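PDB 5ZVV: AimR transcriptional regulator, which activates transcription of the phage aimX locus as a dimer, apparently promoting lysis, until the arbitrium peptide turns it into an inactive monomer and lysogeny follows. Local coordinates for residues Gln111-Leu123 and Cys140-Met154. Numbering follows the deposited sequence.
Sequences QEWGKVYSLHRKL and CKIKSAEMLFFSNAM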
loop_
_atom_site.group_PDB
_atom_site.type_symbol
_atom_site.label_atom_id
_atom_site.label_comp_id
_atom_site.label_asym_id
_atom_site.label_seq_id
_atom_site.Cartn_x
_atom_site.Cartn_y
_atom_site.Cartn_z
ATOM N N GLN A 111 17.141 -18.012 20.427
ATOM C CA GLN A 111 16.217 -18.663 19.502
ATOM C C GLN A 111 15.290 -17.649 18.849
ATOM O O GLN A 111 14.995 -17.743 17.652
ATOM C CB GLN A 111 15.396 -19.725 20.232
ATOM C CG GLN A 111 16.198 -20.877 20.795
ATOM C CD GLN A 111 15.326 -21.872 21.536
ATOM O OE1 GLN A 111 14.096 -21.791 21.492
ATOM N NE2 GLN A 111 15.958 -22.817 22.226
ATOM N N GLU A 112 14.821 -16.671 19.624
ATOM C CA GLU A 112 13.923 -15.652 19.098
ATOM C C GLU A 112 14.615 -14.807 18.035
ATOM O O GLU A 112 14.061 -14.571 16.952
ATOM C CB GLU A 112 13.419 -14.790 20.255
ATOM C CG GLU A 112 12.761 -13.488 19.869
ATOM C CD GLU A 112 12.315 -12.711 21.090
ATOM O OE1 GLU A 112 11.848 -13.350 22.055
ATOM O OE2 GLU A 112 12.452 -11.470 21.094
ATOM N N TRP A 113 15.835 -14.345 18.327
ATOM C CA TRP A 113 16.614 -13.619 17.329
ATOM C C TRP A 113 16.823 -14.461 16.079
ATOM O O TRP A 113 16.695 -13.965 14.954
ATOM C CB TRP A 113 17.964 -13.207 17.912
ATOM C CG TRP A 113 17.917 -11.982 18.766
ATOM C CD1 TRP A 113 17.214 -11.812 19.923
ATOM C CD2 TRP A 113 18.625 -10.757 18.542
ATOM N NE1 TRP A 113 17.432 -10.553 20.428
ATOM C CE2 TRP A 113 18.295 -9.885 19.599
ATOM C CE3 TRP A 113 19.502 -10.310 17.546
ATOM C CZ2 TRP A 113 18.813 -8.593 19.692
ATOM C CZ3 TRP A 113 20.017 -9.028 17.640
ATOM C CH2 TRP A 113 19.668 -8.182 18.706
ATOM N N GLY A 114 17.147 -15.742 16.261
ATOM C CA GLY A 114 17.378 -16.605 15.116
ATOM C C GLY A 114 16.140 -16.776 14.260
ATOM O O GLY A 114 16.224 -16.817 13.032
ATOM N N LYS A 115 14.971 -16.870 14.897
ATOM C CA LYS A 115 13.737 -17.050 14.143
ATOM C C LYS A 115 13.343 -15.772 13.418
ATOM O O LYS A 115 12.894 -15.819 12.266
ATOM C CB LYS A 115 12.620 -17.520 15.075
ATOM C CG LYS A 115 12.771 -18.973 15.506
ATOM C CD LYS A 115 12.261 -19.211 16.921
ATOM C CE LYS A 115 10.761 -19.024 17.026
ATOM N NZ LYS A 115 10.282 -19.233 18.422
ATOM N N VAL A 116 13.516 -14.617 14.067
ATOM C CA VAL A 116 13.156 -13.354 13.428
ATOM C C VAL A 116 14.083 -13.066 12.254
ATOM O O VAL A 116 13.633 -12.694 11.166
ATOM C CB VAL A 116 13.163 -12.207 14.453
ATOM C CG1 VAL A 116 12.935 -10.873 13.757
ATOM C CG2 VAL A 116 12.094 -12.440 15.507
ATOM N N TYR A 117 15.394 -13.239 12.452
ATOM C CA TYR A 117 16.324 -13.023 11.348
ATOM C C TYR A 117 16.160 -14.081 10.266
ATOM O O TYR A 117 16.407 -13.803 9.086
ATOM C CB TYR A 117 17.762 -12.994 11.861
ATOM C CG TYR A 117 18.164 -11.638 12.396
ATOM C CD1 TYR A 117 17.825 -11.248 13.686
ATOM C CD2 TYR A 117 18.866 -10.741 11.604
ATOM C CE1 TYR A 117 18.184 -10.005 14.174
ATOM C CE2 TYR A 117 19.229 -9.496 12.082
ATOM C CZ TYR A 117 18.885 -9.134 13.366
ATOM O OH TYR A 117 19.249 -7.899 13.840
ATOM N N SER A 118 15.743 -15.290 10.641
ATOM C CA SER A 118 15.422 -16.298 9.638
ATOM C C SER A 118 14.255 -15.844 8.771
ATOM O O SER A 118 14.295 -15.984 7.542
ATOM C CB SER A 118 15.109 -17.632 10.316
ATOM O OG SER A 118 14.905 -18.649 9.354
ATOM N N LEU A 119 13.207 -15.290 9.395
ATOM C CA LEU A 119 12.103 -14.726 8.623
ATOM C C LEU A 119 12.579 -13.585 7.735
ATOM O O LEU A 119 12.184 -13.491 6.566
ATOM C CB LEU A 119 10.994 -14.240 9.557
ATOM C CG LEU A 119 10.237 -15.291 10.369
ATOM C CD1 LEU A 119 9.188 -14.622 11.237
ATOM C CD2 LEU A 119 9.598 -16.316 9.452
ATOM N N HIS A 120 13.422 -12.705 8.282
ATOM C CA HIS A 120 13.999 -11.606 7.512
ATOM C C HIS A 120 14.694 -12.120 6.255
ATOM O O HIS A 120 14.495 -11.594 5.151
ATOM C CB HIS A 120 14.975 -10.834 8.405
ATOM C CG HIS A 120 15.762 -9.779 7.694
ATOM N ND1 HIS A 120 15.176 -8.816 6.903
ATOM C CD2 HIS A 120 17.091 -9.519 7.680
ATOM C CE1 HIS A 120 16.109 -8.017 6.418
ATOM N NE2 HIS A 120 17.280 -8.421 6.875
ATOM N N ARG A 121 15.502 -13.170 6.411
ATOM C CA ARG A 121 16.256 -13.716 5.289
ATOM C C ARG A 121 15.343 -14.415 4.291
ATOM O O ARG A 121 15.565 -14.332 3.076
ATOM C CB ARG A 121 17.328 -14.671 5.807
ATOM C CG ARG A 121 18.459 -13.957 6.524
ATOM C CD ARG A 121 19.273 -13.148 5.535
ATOM N NE ARG A 121 20.001 -14.021 4.622
ATOM C CZ ARG A 121 20.262 -13.731 3.352
ATOM N NH1 ARG A 121 19.845 -12.588 2.828
ATOM N NH2 ARG A 121 20.930 -14.595 2.602
ATOM N N LYS A 122 14.315 -15.113 4.779
ATOM C CA LYS A 122 13.350 -15.718 3.868
ATOM C C LYS A 122 12.600 -14.659 3.072
ATOM O O LYS A 122 12.230 -14.895 1.916
ATOM C CB LYS A 122 12.375 -16.602 4.643
ATOM C CG LYS A 122 12.999 -17.878 5.183
ATOM C CD LYS A 122 11.993 -18.691 5.979
ATOM C CE LYS A 122 12.626 -19.952 6.539
ATOM N NZ LYS A 122 11.677 -20.715 7.395
ATOM N N LEU A 123 12.373 -13.486 3.669
ATOM C CA LEU A 123 11.784 -12.382 2.919
ATOM C C LEU A 123 12.765 -11.834 1.892
ATOM O O LEU A 123 12.370 -11.493 0.771
ATOM C CB LEU A 123 11.330 -11.276 3.871
ATOM C CG LEU A 123 10.034 -11.512 4.648
ATOM C CD1 LEU A 123 9.855 -10.443 5.716
ATOM C CD2 LEU A 123 8.841 -11.529 3.709
ATOM N N CYS A 140 6.218 -16.675 17.025
ATOM C CA CYS A 140 7.473 -16.692 17.766
ATOM C C CYS A 140 7.327 -16.236 19.213
ATOM O O CYS A 140 8.245 -16.475 20.004
ATOM C CB CYS A 140 8.513 -15.815 17.062
ATOM S SG CYS A 140 9.002 -16.379 15.411
ATOM N N LYS A 141 6.212 -15.599 19.574
ATOM C CA LYS A 141 6.015 -15.014 20.902
ATOM C C LYS A 141 7.202 -14.125 21.271
ATOM O O LYS A 141 7.916 -14.353 22.250
ATOM C CB LYS A 141 5.776 -16.099 21.956
ATOM C CG LYS A 141 4.554 -16.967 21.683
ATOM C CD LYS A 141 4.456 -18.139 22.652
ATOM C CE LYS A 141 4.095 -17.679 24.053
ATOM N NZ LYS A 141 3.935 -18.826 24.993
ATOM N N ILE A 142 7.403 -13.099 20.444
ATOM C CA ILE A 142 8.569 -12.231 20.566
ATOM C C ILE A 142 8.483 -11.436 21.861
ATOM O O ILE A 142 7.489 -10.747 22.123
ATOM C CB ILE A 142 8.670 -11.305 19.343
ATOM C CG1 ILE A 142 8.794 -12.140 18.065
ATOM C CG2 ILE A 142 9.840 -10.342 19.490
ATOM C CD1 ILE A 142 8.678 -11.336 16.795
ATOM N N LYS A 143 9.533 -11.524 22.674
ATOM C CA LYS A 143 9.579 -10.886 23.986
ATOM C C LYS A 143 10.541 -9.712 24.058
ATOM O O LYS A 143 10.196 -8.674 24.626
ATOM C CB LYS A 143 9.976 -11.907 25.059
ATOM C CG LYS A 143 9.223 -13.224 25.006
ATOM C CD LYS A 143 7.805 -13.086 25.520
ATOM C CE LYS A 143 7.195 -14.453 25.787
ATOM N NZ LYS A 143 5.831 -14.357 26.379
ATOM N N SER A 144 11.745 -9.856 23.510
ATOM C CA SER A 144 12.748 -8.806 23.614
ATOM C C SER A 144 12.320 -7.575 22.830
ATOM O O SER A 144 11.706 -7.678 21.765
ATOM C CB SER A 144 14.097 -9.302 23.095
ATOM O OG SER A 144 14.082 -9.412 21.683
ATOM N N ALA A 145 12.653 -6.400 23.368
ATOM C CA ALA A 145 12.353 -5.153 22.672
ATOM C C ALA A 145 12.996 -5.130 21.290
ATOM O O ALA A 145 12.327 -4.855 20.286
ATOM C CB ALA A 145 12.822 -3.965 23.511
ATOM N N GLU A 146 14.294 -5.446 21.224
ATOM C CA GLU A 146 15.032 -5.413 19.964
ATOM C C GLU A 146 14.282 -6.144 18.857
ATOM O O GLU A 146 14.000 -5.577 17.796
ATOM C CB GLU A 146 16.425 -6.019 20.157
ATOM C CG GLU A 146 17.363 -5.192 21.023
ATOM C CD GLU A 146 17.161 -5.429 22.506
ATOM O OE1 GLU A 146 16.414 -6.363 22.867
ATOM O OE2 GLU A 146 17.751 -4.679 23.312
HETATM N N MSE A 147 13.927 -7.400 19.098
HETATM C CA MSE A 147 13.253 -8.171 18.067
HETATM C C MSE A 147 11.844 -7.647 17.829
HETATM O O MSE A 147 11.395 -7.600 16.681
HETATM C CB MSE A 147 13.245 -9.655 18.419
HETATM C CG MSE A 147 14.594 -10.333 18.160
HETATM SE SE MSE A 147 15.370 -9.903 16.403
HETATM C CE MSE A 147 16.534 -8.401 16.893
ATOM N N LEU A 148 11.170 -7.209 18.900
ATOM C CA LEU A 148 9.895 -6.519 18.718
ATOM C C LEU A 148 10.057 -5.358 17.751
ATOM O O LEU A 148 9.180 -5.098 16.918
ATOM C CB LEU A 148 9.354 -6.024 20.061
ATOM C CG LEU A 148 8.655 -7.039 20.968
ATOM C CD1 LEU A 148 8.348 -6.413 22.324
ATOM C CD2 LEU A 148 7.386 -7.563 20.312
ATOM N N PHE A 149 11.196 -4.668 17.830
ATOM C CA PHE A 149 11.509 -3.636 16.853
ATOM C C PHE A 149 11.772 -4.252 15.484
ATOM O O PHE A 149 11.134 -3.880 14.490
ATOM C CB PHE A 149 12.717 -2.827 17.336
ATOM C CG PHE A 149 13.045 -1.633 16.483
ATOM C CD1 PHE A 149 13.823 -1.766 15.344
ATOM C CD2 PHE A 149 12.599 -0.372 16.836
ATOM C CE1 PHE A 149 14.133 -0.668 14.565
ATOM C CE2 PHE A 149 12.908 0.732 16.062
ATOM C CZ PHE A 149 13.676 0.580 14.923
ATOM N N PHE A 150 12.681 -5.232 15.423
ATOM C CA PHE A 150 13.187 -5.673 14.127
ATOM C C PHE A 150 12.146 -6.466 13.352
ATOM O O PHE A 150 12.108 -6.391 12.119
ATOM C CB PHE A 150 14.463 -6.499 14.301
ATOM C CG PHE A 150 15.191 -6.758 13.012
ATOM C CD1 PHE A 150 15.919 -5.750 12.400
ATOM C CD2 PHE A 150 15.139 -8.003 12.407
ATOM C CE1 PHE A 150 16.586 -5.979 11.212
ATOM C CE2 PHE A 150 15.805 -8.242 11.221
ATOM C CZ PHE A 150 16.529 -7.226 10.620
ATOM N N SER A 151 11.290 -7.219 14.045
ATOM C CA SER A 151 10.211 -7.917 13.358
ATOM C C SER A 151 9.276 -6.952 12.645
ATOM O O SER A 151 8.517 -7.377 11.767
ATOM C CB SER A 151 9.421 -8.780 14.343
ATOM O OG SER A 151 8.822 -7.988 15.351
ATOM N N ASN A 152 9.313 -5.664 12.995
ATOM C CA ASN A 152 8.575 -4.656 12.248
ATOM C C ASN A 152 9.447 -3.918 11.242
ATOM O O ASN A 152 9.031 -3.721 10.095
ATOM C CB ASN A 152 7.927 -3.658 13.211
ATOM C CG ASN A 152 6.726 -4.245 13.925
ATOM O OD1 ASN A 152 5.656 -4.387 13.337
ATOM N ND2 ASN A 152 6.899 -4.597 15.193
ATOM N N ALA A 153 10.662 -3.529 11.642
ATOM C CA ALA A 153 11.553 -2.814 10.734
ATOM C C ALA A 153 11.899 -3.646 9.505
ATOM O O ALA A 153 12.071 -3.096 8.411
ATOM C CB ALA A 153 12.828 -2.400 11.471
HETATM N N MSE A 154 11.995 -4.963 9.660
HETATM C CA MSE A 154 12.331 -5.851 8.551
HETATM C C MSE A 154 11.248 -5.847 7.481
HETATM O O MSE A 154 11.511 -6.155 6.320
HETATM C CB MSE A 154 12.553 -7.278 9.054
HETATM C CG MSE A 154 11.272 -8.007 9.412
HETATM SE SE MSE A 154 11.620 -9.791 10.108
HETATM C CE MSE A 154 9.811 -10.531 10.042
HETATM O O HOH W 1 10.557 -15.535 22.430
HETATM O O HOH W 2 17.737 -9.245 22.909
HETATM O O HOH W 3 12.813 -8.146 5.406
#
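The selenomethionine M147 folds its chain over one face of W113, its CE 3.3 Å from the centroid of the six-membered ring and only 2° off the normal. Bends at chi2 and chi3 turn the methyl back onto the indole; the same methyl meets the edge of Y117, while SE lies over the five-membered ring of W113 and oblique to the Y117 ring, a Met-aromatic contact with each. One turn on, Y117 and F150 form an offset stack, centroids 4.4 Å apart and planes at 12°, while the edge of F150 points at the face of H120. The helix segments run nearly parallel, 7° apart with axes 9.9 Å apart at closest approach, and knobs enter holes in both directions: V116 among M147, F150, S151 and M154, M147 and M154 in return. The polar end is organised by E112, whose extended chain carries its carboxylate to the turn before helix 145-161. There OE1 accepts from K143 N at 3.0 Å, and OE2 receives both S144 N, on its syn lone pair, and S144 OG at 2.7 Å. S144 OG, at the N-cap position, in turn accepts from M147 N, a capping bond, so E112 probably fixes the hydroxyl's rotation. In this TPR-clan fold, helix 130-139 links the pair and packs against L119 and I142, whereas helices 77-88 and 184-203 both touch W113 and Y117.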